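Local coordinates for phosphodiesterase (Salpingoeca rosetta, PDB 5VYD), which belongs to the HD-clan phosphodiesterase family and holds one zinc and one magnesium ion in an all-helical fold, at residues 16-21 and 231-236; 50-55 and 143-148; 112-117 and 133-138. All coordinates share one frame; numbering follows the deposited sequence.

In the fold
All three contacts are partly buried. Contact 1 joins a loop to a helix, contact 2 packs helix on helix, and contact 3 joins the starts of two helices. Contact 1 fastens the N-terminal loop 16-21 to helix 227-250 and combines a buried indole-carboxylate bond with a more exposed salt bridge. Contact 2 packs helices 46-59 and 133-146 through apolar side chains, leaving charged groups at its margin; it lies farthest from the centre of the chain, at about 19 Å between centres. Contact 3 uses the other end of helix 133-146, where an asparagine close to the magnesium ion makes two hydrogen bonds, to a backbone N and to a carboxylate. Contacts 2 and 3 come within about 5 Å at their nearest atoms without touching.

Contact 1. Residues 16-21 and 231-236; sequences DALDKS and KRWSAR
An Asx turn at D16 docks against helix 227-250 at W233, whose side chain lies about 9 Å from the zinc ion. D16 OD1 closes the turn by accepting the backbone N of L18 at 2.8 Å, and takes W233 NE1 at 3.0 Å from the opposite face of the carboxylate. The indole N-H donates nearly in its own ring plane (N-H...O 155°).

L18 lies against three flat groups. Its CD2 lies over the five-membered ring of W233, 3.8 Å from the centroid, a CH-pi contact, and over one face of the R232 guanidinium. CD1 reaches W233 CZ2 at 3.5 Å and sits above the centre of the R236 guanidinium, whose NH1 is hydrogen-bonded to the carbonyl of P64.

Farther out, the syn lone pair of D19 OD1 receives R232 NH1 at 2.8 Å in a salt bridge. The R232 chain bends at chi3 (66°), which brings its guanidinium back over L18.

F65 and H221 meet the W233 ring edge-to-face. With NE1 bonded at its edge and a methyl over one face, the indole is probably fixed in rotation, while the guanidinium faces probably cover part of L18.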
loop_
_atom_site.group_PDB
_atom_site.type_symbol
_atom_site.label_atom_id
_atom_site.label_comp_id
_atom_site.label_asym_id
_atom_site.label_seq_id
_atom_site.Cartn_x
_atom_site.Cartn_y
_atom_site.Cartn_z
ATOM N N ASP A 16 1.506 10.055 -10.106
ATOM C CA ASP A 16 1.413 10.539 -8.734
ATOM C C ASP A 16 0.058 11.202 -8.552
ATOM O O ASP A 16 -0.267 12.160 -9.261
ATOM C CB ASP A 16 2.544 11.515 -8.395
ATOM C CG ASP A 16 2.640 11.803 -6.900
ATOM O OD1 ASP A 16 1.613 11.712 -6.197
ATOM O OD2 ASP A 16 3.745 12.121 -6.420
ATOM N N ALA A 17 -0.724 10.698 -7.595
ATOM C CA ALA A 17 -2.042 11.253 -7.308
ATOM C C ALA A 17 -1.975 12.641 -6.684
ATOM O O ALA A 17 -3.010 13.307 -6.593
ATOM C CB ALA A 17 -2.820 10.307 -6.391
ATOM N N LEU A 18 -0.789 13.089 -6.260
ATOM C CA LEU A 18 -0.657 14.405 -5.643
ATOM C C LEU A 18 -1.080 15.522 -6.590
ATOM O O LEU A 18 -1.600 16.551 -6.145
ATOM C CB LEU A 18 0.789 14.620 -5.191
ATOM C CG LEU A 18 1.082 14.841 -3.707
ATOM C CD1 LEU A 18 0.073 14.117 -2.829
ATOM C CD2 LEU A 18 2.501 14.380 -3.388
ATOM N N ASP A 19 -0.874 15.337 -7.893
ATOM C CA ASP A 19 -1.112 16.374 -8.885
ATOM C C ASP A 19 -2.486 16.262 -9.537
ATOM O O ASP A 19 -2.715 16.865 -10.592
ATOM C CB ASP A 19 -0.016 16.335 -9.951
ATOM C CG ASP A 19 1.375 16.463 -9.358
ATOM O OD1 ASP A 19 1.544 17.253 -8.403
ATOM O OD2 ASP A 19 2.298 15.773 -9.844
ATOM N N LYS A 20 -3.402 15.507 -8.938
ATOM C CA LYS A 20 -4.698 15.239 -9.539
ATOM C C LYS A 20 -5.817 15.732 -8.633
ATOM O O LYS A 20 -5.670 15.785 -7.408
ATOM C CB LYS A 20 -4.887 13.737 -9.821
ATOM C CG LYS A 20 -4.271 13.240 -11.129
ATOM C CD LYS A 20 -2.753 13.210 -11.078
ATOM C CE LYS A 20 -2.167 12.524 -12.306
ATOM N NZ LYS A 20 -2.611 13.160 -13.579
ATOM N N SER A 21 -6.937 16.094 -9.252
ATOM C CA SER A 21 -8.127 16.497 -8.523
ATOM C C SER A 21 -8.940 15.269 -8.120
ATOM O O SER A 21 -8.726 14.160 -8.616
ATOM C CB SER A 21 -8.984 17.437 -9.368
ATOM O OG SER A 21 -9.465 16.776 -10.526
ATOM N N LYS A 231 10.221 12.538 -2.698
ATOM C CA LYS A 231 10.496 13.581 -1.715
ATOM C C LYS A 231 9.211 14.122 -1.096
ATOM O O LYS A 231 9.124 14.281 0.127
ATOM C CB LYS A 231 11.298 14.711 -2.365
ATOM C CG LYS A 231 11.680 15.833 -1.413
ATOM C CD LYS A 231 12.824 16.667 -1.972
ATOM C CE LYS A 231 13.184 17.814 -1.038
ATOM N NZ LYS A 231 14.422 18.516 -1.481
ATOM N N ARG A 232 8.203 14.407 -1.925
ATOM C CA ARG A 232 6.966 14.993 -1.419
ATOM C C ARG A 232 6.250 14.040 -0.469
ATOM O O ARG A 232 5.798 14.444 0.608
ATOM C CB ARG A 232 6.054 15.376 -2.587
ATOM C CG ARG A 232 6.622 16.454 -3.492
ATOM C CD ARG A 232 5.751 16.665 -4.719
ATOM N NE ARG A 232 4.440 17.210 -4.379
ATOM C CZ ARG A 232 3.493 17.485 -5.271
ATOM N NH1 ARG A 232 3.709 17.263 -6.560
ATOM N NH2 ARG A 232 2.329 17.984 -4.875
ATOM N N TRP A 233 6.139 12.766 -0.855
ATOM C CA TRP A 233 5.426 11.806 -0.019
ATOM C C TRP A 233 6.186 11.516 1.268
ATOM O O TRP A 233 5.582 11.434 2.344
ATOM C CB TRP A 233 5.173 10.515 -0.796
ATOM C CG TRP A 233 4.034 10.615 -1.761
ATOM C CD1 TRP A 233 4.114 10.812 -3.107
ATOM C CD2 TRP A 233 2.638 10.526 -1.450
ATOM N NE1 TRP A 233 2.855 10.850 -3.656
ATOM C CE2 TRP A 233 1.931 10.676 -2.660
ATOM C CE3 TRP A 233 1.918 10.332 -0.268
ATOM C CZ2 TRP A 233 0.539 10.638 -2.722
ATOM C CZ3 TRP A 233 0.534 10.292 -0.333
ATOM C CH2 TRP A 233 -0.139 10.445 -1.551
ATOM N N SER A 234 7.509 11.352 1.181
ATOM C CA SER A 234 8.296 11.095 2.382
ATOM C C SER A 234 8.206 12.261 3.358
ATOM O O SER A 234 8.135 12.055 4.575
ATOM C CB SER A 234 9.752 10.814 2.014
ATOM O OG SER A 234 9.856 9.657 1.203
ATOM N N ALA A 235 8.199 13.494 2.841
ATOM C CA ALA A 235 8.056 14.655 3.713
ATOM C C ALA A 235 6.675 14.711 4.351
ATOM O O ALA A 235 6.539 15.170 5.491
ATOM C CB ALA A 235 8.337 15.942 2.935
ATOM N N ARG A 236 5.643 14.249 3.638
ATOM C CA ARG A 236 4.310 14.173 4.230
ATOM C C ARG A 236 4.246 13.107 5.317
ATOM O O ARG A 236 3.543 13.274 6.321
ATOM C CB ARG A 236 3.270 13.893 3.146
ATOM C CG ARG A 236 3.004 15.067 2.221
ATOM C CD ARG A 236 2.190 14.630 1.019
ATOM N NE ARG A 236 1.775 15.759 0.197
ATOM C CZ ARG A 236 0.567 16.310 0.243
ATOM N NH1 ARG A 236 -0.349 15.831 1.073
ATOM N NH2 ARG A 236 0.276 17.334 -0.545
#

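Contact 2. Residues 50-55 and 143-148; sequences RKWLQK and FEILLE
W52 of helix 46-59 meets I145 and L146 at the C-terminal end of helix 133-146, and this apolar packing is the heart of the contact. The pyrrole side of the indole does the touching: its CD1 lies 3.8 Å from I145 CG2, and its NE1 lies 3.7 Å from L146 CD1. Both methyls approach the ring obliquely. W52 has its CG anti to the backbone N (chi1 173°), which points the six-membered ring inward and turns the CD1-NE1 side to helix 133-146; the side chain crosses that of I145 at about a right angle. I145 CG2 is shared, since it also rests on K55 CB at 3.9 Å; the methyl thus fits between the indole and the root of the lysine. The longer branch of the same isoleucine ends beside the backbone of helix 46-59, with I145 CD1 4.1 Å from K55 O.

Contacts of charged side chains form the outer margin. E148 lies just past the helix end, and its chain bends at chi2 (-88°), turning the carboxylate toward the lysines. K51 crosses it at about a right angle. The nearest approach is made by a methylene, K51 CE to E148 OE1 at 3.5 Å, whereas K51 NZ stays 4.1 Å from E148 OE1, beyond a salt bridge. K55 NZ is farther still, 4.8 Å from E148 OE1. The other carboxylate oxygen, OE2, accepts the backbone N of G150.

On the inner side, I100 of helix 92-104 touches both W52 and L146, and F33 of helix 22-35 also packs on W52, so the indole joins four helices. Cohesion probably rests mainly on apolar and aliphatic surface, and the two lysines probably add only a loose electrostatic attraction to a glutamate already held by the neighbouring backbone.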
loop_
_atom_site.group_PDB
_atom_site.type_symbol
_atom_site.label_atom_id
_atom_site.label_comp_id
_atom_site.label_asym_id
_atom_site.label_seq_id
_atom_site.Cartn_x
_atom_site.Cartn_y
_atom_site.Cartn_z
ATOM N N ARG A 50 -19.544 3.536 -8.399
ATOM C CA ARG A 50 -19.310 4.957 -8.168
ATOM C C ARG A 50 -19.651 5.350 -6.737
ATOM O O ARG A 50 -18.977 6.199 -6.144
ATOM C CB ARG A 50 -20.110 5.790 -9.167
ATOM C CG ARG A 50 -19.249 6.371 -10.270
ATOM C CD ARG A 50 -20.044 6.693 -11.520
ATOM N NE ARG A 50 -19.150 6.919 -12.651
ATOM C CZ ARG A 50 -18.677 5.952 -13.432
ATOM N NH1 ARG A 50 -19.022 4.690 -13.210
ATOM N NH2 ARG A 50 -17.863 6.246 -14.437
ATOM N N LYS A 51 -20.687 4.740 -6.161
ATOM C CA LYS A 51 -21.029 5.042 -4.776
ATOM C C LYS A 51 -19.992 4.467 -3.819
ATOM O O LYS A 51 -19.636 5.107 -2.822
ATOM C CB LYS A 51 -22.426 4.513 -4.453
ATOM C CG LYS A 51 -22.916 4.862 -3.056
ATOM C CD LYS A 51 -24.405 4.597 -2.908
ATOM C CE LYS A 51 -24.818 4.529 -1.443
ATOM N NZ LYS A 51 -24.396 5.734 -0.674
ATOM N N TRP A 52 -19.482 3.269 -4.116
ATOM C CA TRP A 52 -18.442 2.674 -3.285
ATOM C C TRP A 52 -17.165 3.508 -3.326
ATOM O O TRP A 52 -16.575 3.805 -2.281
ATOM C CB TRP A 52 -18.176 1.236 -3.737
ATOM C CG TRP A 52 -17.010 0.583 -3.061
ATOM C CD1 TRP A 52 -16.977 0.060 -1.801
ATOM C CD2 TRP A 52 -15.706 0.376 -3.616
ATOM N NE1 TRP A 52 -15.730 -0.456 -1.534
ATOM C CE2 TRP A 52 -14.933 -0.275 -2.634
ATOM C CE3 TRP A 52 -15.116 0.678 -4.848
ATOM C CZ2 TRP A 52 -13.601 -0.624 -2.844
ATOM C CZ3 TRP A 52 -13.793 0.327 -5.054
ATOM C CH2 TRP A 52 -13.051 -0.316 -4.058
ATOM N N LEU A 53 -16.731 3.904 -4.529
ATOM C CA LEU A 53 -15.559 4.768 -4.657
ATOM C C LEU A 53 -15.730 6.064 -3.879
ATOM O O LEU A 53 -14.749 6.628 -3.384
ATOM C CB LEU A 53 -15.297 5.095 -6.125
ATOM C CG LEU A 53 -14.705 4.008 -7.014
ATOM C CD1 LEU A 53 -14.596 4.516 -8.439
ATOM C CD2 LEU A 53 -13.349 3.603 -6.481
ATOM N N GLN A 54 -16.963 6.554 -3.782
ATOM C CA GLN A 54 -17.239 7.790 -3.065
ATOM C C GLN A 54 -17.180 7.586 -1.559
ATOM O O GLN A 54 -16.574 8.394 -0.847
ATOM C CB GLN A 54 -18.602 8.327 -3.503
ATOM C CG GLN A 54 -19.302 9.225 -2.509
ATOM C CD GLN A 54 -20.796 9.301 -2.774
ATOM O OE1 GLN A 54 -21.459 8.275 -2.939
ATOM N NE2 GLN A 54 -21.330 10.516 -2.826
ATOM N N LYS A 55 -17.783 6.503 -1.063
ATOM C CA LYS A 55 -17.777 6.251 0.374
ATOM C C LYS A 55 -16.392 5.863 0.877
ATOM O O LYS A 55 -16.036 6.187 2.015
ATOM C CB LYS A 55 -18.797 5.168 0.737
ATOM C CG LYS A 55 -20.242 5.631 0.623
ATOM C CD LYS A 55 -21.162 4.864 1.568
ATOM C CE LYS A 55 -20.867 5.192 3.028
ATOM N NZ LYS A 55 -21.839 4.542 3.952
ATOM N N PHE A 143 -15.069 -3.997 4.743
ATOM C CA PHE A 143 -16.250 -4.811 4.494
ATOM C C PHE A 143 -17.527 -4.113 4.935
ATOM O O PHE A 143 -18.585 -4.342 4.338
ATOM C CB PHE A 143 -16.100 -6.167 5.181
ATOM C CG PHE A 143 -15.062 -7.041 4.546
ATOM C CD1 PHE A 143 -15.387 -7.857 3.477
ATOM C CD2 PHE A 143 -13.754 -7.026 4.999
ATOM C CE1 PHE A 143 -14.428 -8.654 2.878
ATOM C CE2 PHE A 143 -12.790 -7.821 4.409
ATOM C CZ PHE A 143 -13.127 -8.637 3.346
ATOM N N GLU A 144 -17.453 -3.259 5.956
ATOM C CA GLU A 144 -18.626 -2.484 6.343
ATOM C C GLU A 144 -19.076 -1.559 5.217
ATOM O O GLU A 144 -20.279 -1.356 5.027
ATOM C CB GLU A 144 -18.326 -1.693 7.618
ATOM C CG GLU A 144 -19.550 -1.273 8.410
ATOM C CD GLU A 144 -19.262 -1.158 9.899
ATOM O OE1 GLU A 144 -19.264 -2.202 10.587
ATOM O OE2 GLU A 144 -19.026 -0.027 10.378
ATOM N N ILE A 145 -18.134 -1.010 4.450
ATOM C CA ILE A 145 -18.496 -0.203 3.291
ATOM C C ILE A 145 -18.931 -1.094 2.135
ATOM O O ILE A 145 -19.947 -0.840 1.480
ATOM C CB ILE A 145 -17.321 0.705 2.883
ATOM C CG1 ILE A 145 -16.932 1.639 4.031
ATOM C CG2 ILE A 145 -17.671 1.495 1.632
ATOM C CD1 ILE A 145 -15.714 2.488 3.728
ATOM N N LEU A 146 -18.169 -2.160 1.879
ATOM C CA LEU A 146 -18.420 -3.014 0.724
ATOM C C LEU A 146 -19.751 -3.745 0.828
ATOM O O LEU A 146 -20.340 -4.105 -0.197
ATOM C CB LEU A 146 -17.279 -4.020 0.573
ATOM C CG LEU A 146 -17.203 -4.866 -0.695
ATOM C CD1 LEU A 146 -16.911 -3.988 -1.900
ATOM C CD2 LEU A 146 -16.143 -5.944 -0.542
ATOM N N LEU A 147 -20.242 -3.975 2.043
ATOM C CA LEU A 147 -21.460 -4.745 2.246
ATOM C C LEU A 147 -22.659 -3.870 2.585
ATOM O O LEU A 147 -23.686 -4.387 3.037
ATOM C CB LEU A 147 -21.236 -5.806 3.324
ATOM C CG LEU A 147 -20.117 -6.793 2.964
ATOM C CD1 LEU A 147 -20.034 -7.930 3.975
ATOM C CD2 LEU A 147 -20.299 -7.331 1.546
ATOM N N GLU A 148 -22.554 -2.559 2.388
ATOM C CA GLU A 148 -23.736 -1.717 2.331
ATOM C C GLU A 148 -24.403 -1.917 0.976
ATOM O O GLU A 148 -23.727 -1.965 -0.058
ATOM C CB GLU A 148 -23.366 -0.249 2.552
ATOM C CG GLU A 148 -24.533 0.637 2.965
ATOM C CD GLU A 148 -25.293 1.210 1.782
ATOM O OE1 GLU A 148 -24.710 2.027 1.036
ATOM O OE2 GLU A 148 -26.476 0.847 1.599
#

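Contact 3. Residues 112-117 and 133-138; sequences LTNAFH and VLENHH
N114 overlaps L134, the two side chains sliding past each other in opposite directions so that the amide of one lies against the root of the other. N114 OD1 accepts the backbone N of L134 at 2.8 Å in a nearly straight bond (N-H...O 165°), the donor tilted somewhat from the carbonyl plane. The same oxygen presses on L134 CB at 3.2 Å. From the other end of the amide, N114 ND2 donates in its own plane to E135 OE1 at 3.1 Å, meeting the carboxylate on its syn side. Amide and carboxylate are turned 77° apart. With CG beside the backbone N (chi1 -81°), the asparagine reaches out from the first turn of helix 114-120 to grip the first turn of helix 133-146 at both an N-H and a side chain, which should fix the rotation of its amide.

These two helices, with the short helix 123-127 between them in sequence, follow one another in the chain within the all-helical phosphodiesterase fold, close to its metal site. The side chain of E135 is about 4 Å from the magnesium ion and also touches T176 and D177; the N114 bond probably helps to orient the E135 carboxylate. Farther along the same helix, H138 packs on D106, a zinc ligand.

The methyls of L134 pack on mixed surface, a carbonyl oxygen and an imidazole. CD2 is tight against L112 O at 3.1 Å, and CD1 meets the H117 ring obliquely, 3.3 Å from NE2; the two branches thus take different neighbours. Beside the leucine, V133 CG1 approaches H117 CB at 4.1 Å, while H117 ND1 is hydrogen-bonded to S122 OG.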
loop_
_atom_site.group_PDB
_atom_site.type_symbol
_atom_site.label_atom_id
_atom_site.label_comp_id
_atom_site.label_asym_id
_atom_site.label_seq_id
_atom_site.Cartn_x
_atom_site.Cartn_y
_atom_site.Cartn_z
ATOM N N LEU A 112 -1.457 8.111 12.909
ATOM C CA LEU A 112 -0.841 7.558 14.105
ATOM C C LEU A 112 -0.513 6.090 13.874
ATOM O O LEU A 112 -1.248 5.375 13.188
ATOM C CB LEU A 112 -1.765 7.714 15.318
ATOM C CG LEU A 112 -2.197 9.157 15.595
ATOM C CD1 LEU A 112 -3.267 9.217 16.676
ATOM C CD2 LEU A 112 -1.000 10.003 15.986
ATOM N N THR A 113 0.602 5.645 14.443
ATOM C CA THR A 113 1.053 4.278 14.238
ATOM C C THR A 113 0.391 3.325 15.231
ATOM O O THR A 113 -0.259 3.737 16.197
ATOM C CB THR A 113 2.574 4.186 14.362
ATOM O OG1 THR A 113 2.975 4.574 15.685
ATOM C CG2 THR A 113 3.247 5.089 13.338
ATOM N N ASN A 114 0.569 2.025 14.972
ATOM C CA ASN A 114 0.110 0.999 15.905
ATOM C C ASN A 114 0.713 1.203 17.288
ATOM O O ASN A 114 0.040 0.990 18.304
ATOM C CB ASN A 114 0.467 -0.393 15.380
ATOM C CG ASN A 114 -0.509 -0.889 14.334
ATOM O OD1 ASN A 114 -1.630 -0.399 14.238
ATOM N ND2 ASN A 114 -0.087 -1.876 13.549
ATOM N N ALA A 115 1.982 1.611 17.347
ATOM C CA ALA A 115 2.628 1.821 18.639
ATOM C C ALA A 115 1.891 2.875 19.452
ATOM O O ALA A 115 1.769 2.747 20.676
ATOM C CB ALA A 115 4.092 2.212 18.441
ATOM N N PHE A 116 1.375 3.913 18.787
ATOM C CA PHE A 116 0.595 4.921 19.498
ATOM C C PHE A 116 -0.637 4.299 20.137
ATOM O O PHE A 116 -0.936 4.552 21.309
ATOM C CB PHE A 116 0.183 6.054 18.559
ATOM C CG PHE A 116 -0.689 7.094 19.221
ATOM C CD1 PHE A 116 -2.067 6.952 19.252
ATOM C CD2 PHE A 116 -0.124 8.202 19.828
ATOM C CE1 PHE A 116 -2.863 7.900 19.872
ATOM C CE2 PHE A 116 -0.916 9.154 20.445
ATOM C CZ PHE A 116 -2.286 9.003 20.466
ATOM N N HIS A 117 -1.375 3.492 19.372
ATOM C CA HIS A 117 -2.564 2.842 19.916
ATOM C C HIS A 117 -2.206 1.936 21.087
ATOM O O HIS A 117 -2.868 1.968 22.131
ATOM C CB HIS A 117 -3.281 2.054 18.817
ATOM C CG HIS A 117 -4.038 2.917 17.857
ATOM N ND1 HIS A 117 -5.321 3.355 18.105
ATOM C CD2 HIS A 117 -3.689 3.435 16.654
ATOM C CE1 HIS A 117 -5.734 4.099 17.094
ATOM N NE2 HIS A 117 -4.762 4.164 16.202
ATOM N N VAL A 133 -3.332 -3.471 14.932
ATOM C CA VAL A 133 -4.508 -2.708 15.351
ATOM C C VAL A 133 -5.076 -1.912 14.183
ATOM O O VAL A 133 -6.248 -2.063 13.818
ATOM C CB VAL A 133 -4.156 -1.799 16.541
ATOM C CG1 VAL A 133 -5.348 -0.951 16.927
ATOM C CG2 VAL A 133 -3.698 -2.645 17.715
ATOM N N LEU A 134 -4.251 -1.052 13.580
ATOM C CA LEU A 134 -4.692 -0.263 12.432
ATOM C C LEU A 134 -5.230 -1.153 11.320
ATOM O O LEU A 134 -6.330 -0.925 10.802
ATOM C CB LEU A 134 -3.537 0.586 11.905
ATOM C CG LEU A 134 -3.475 2.072 12.243
ATOM C CD1 LEU A 134 -4.326 2.404 13.449
ATOM C CD2 LEU A 134 -2.028 2.448 12.487
ATOM N N GLU A 135 -4.458 -2.175 10.939
ATOM C CA GLU A 135 -4.803 -2.976 9.770
ATOM C C GLU A 135 -6.098 -3.746 9.989
ATOM O O GLU A 135 -6.914 -3.875 9.068
ATOM C CB GLU A 135 -3.650 -3.919 9.430
ATOM C CG GLU A 135 -2.392 -3.216 8.897
ATOM C CD GLU A 135 -1.677 -2.370 9.947
ATOM O OE1 GLU A 135 -1.944 -2.562 11.156
ATOM O OE2 GLU A 135 -0.852 -1.508 9.564
ATOM N N ASN A 136 -6.310 -4.257 11.204
ATOM C CA ASN A 136 -7.589 -4.877 11.524
ATOM C C ASN A 136 -8.729 -3.878 11.387
ATOM O O ASN A 136 -9.815 -4.224 10.908
ATOM C CB ASN A 136 -7.553 -5.460 12.936
ATOM C CG ASN A 136 -7.203 -6.931 12.945
ATOM O OD1 ASN A 136 -7.775 -7.720 12.192
ATOM N ND2 ASN A 136 -6.253 -7.308 13.790
ATOM N N HIS A 137 -8.495 -2.629 11.793
ATOM C CA HIS A 137 -9.529 -1.606 11.682
ATOM C C HIS A 137 -9.810 -1.267 10.225
ATOM O O HIS A 137 -10.970 -1.086 9.837
ATOM C CB HIS A 137 -9.112 -0.358 12.462
ATOM C CG HIS A 137 -10.122 0.747 12.435
ATOM N ND1 HIS A 137 -11.429 0.570 12.835
ATOM C CD2 HIS A 137 -10.014 2.045 12.067
ATOM C CE1 HIS A 137 -12.083 1.711 12.709
ATOM N NE2 HIS A 137 -11.247 2.622 12.245
ATOM N N HIS A 138 -8.759 -1.182 9.401
ATOM C CA HIS A 138 -8.946 -0.898 7.980
ATOM C C HIS A 138 -9.754 -2.000 7.308
ATOM O O HIS A 138 -10.702 -1.729 6.564
ATOM C CB HIS A 138 -7.590 -0.747 7.280
ATOM C CG HIS A 138 -6.690 0.277 7.899
ATOM N ND1 HIS A 138 -7.154 1.466 8.419
ATOM C CD2 HIS A 138 -5.347 0.287 8.077
ATOM C CE1 HIS A 138 -6.136 2.164 8.891
ATOM N NE2 HIS A 138 -5.028 1.471 8.695
#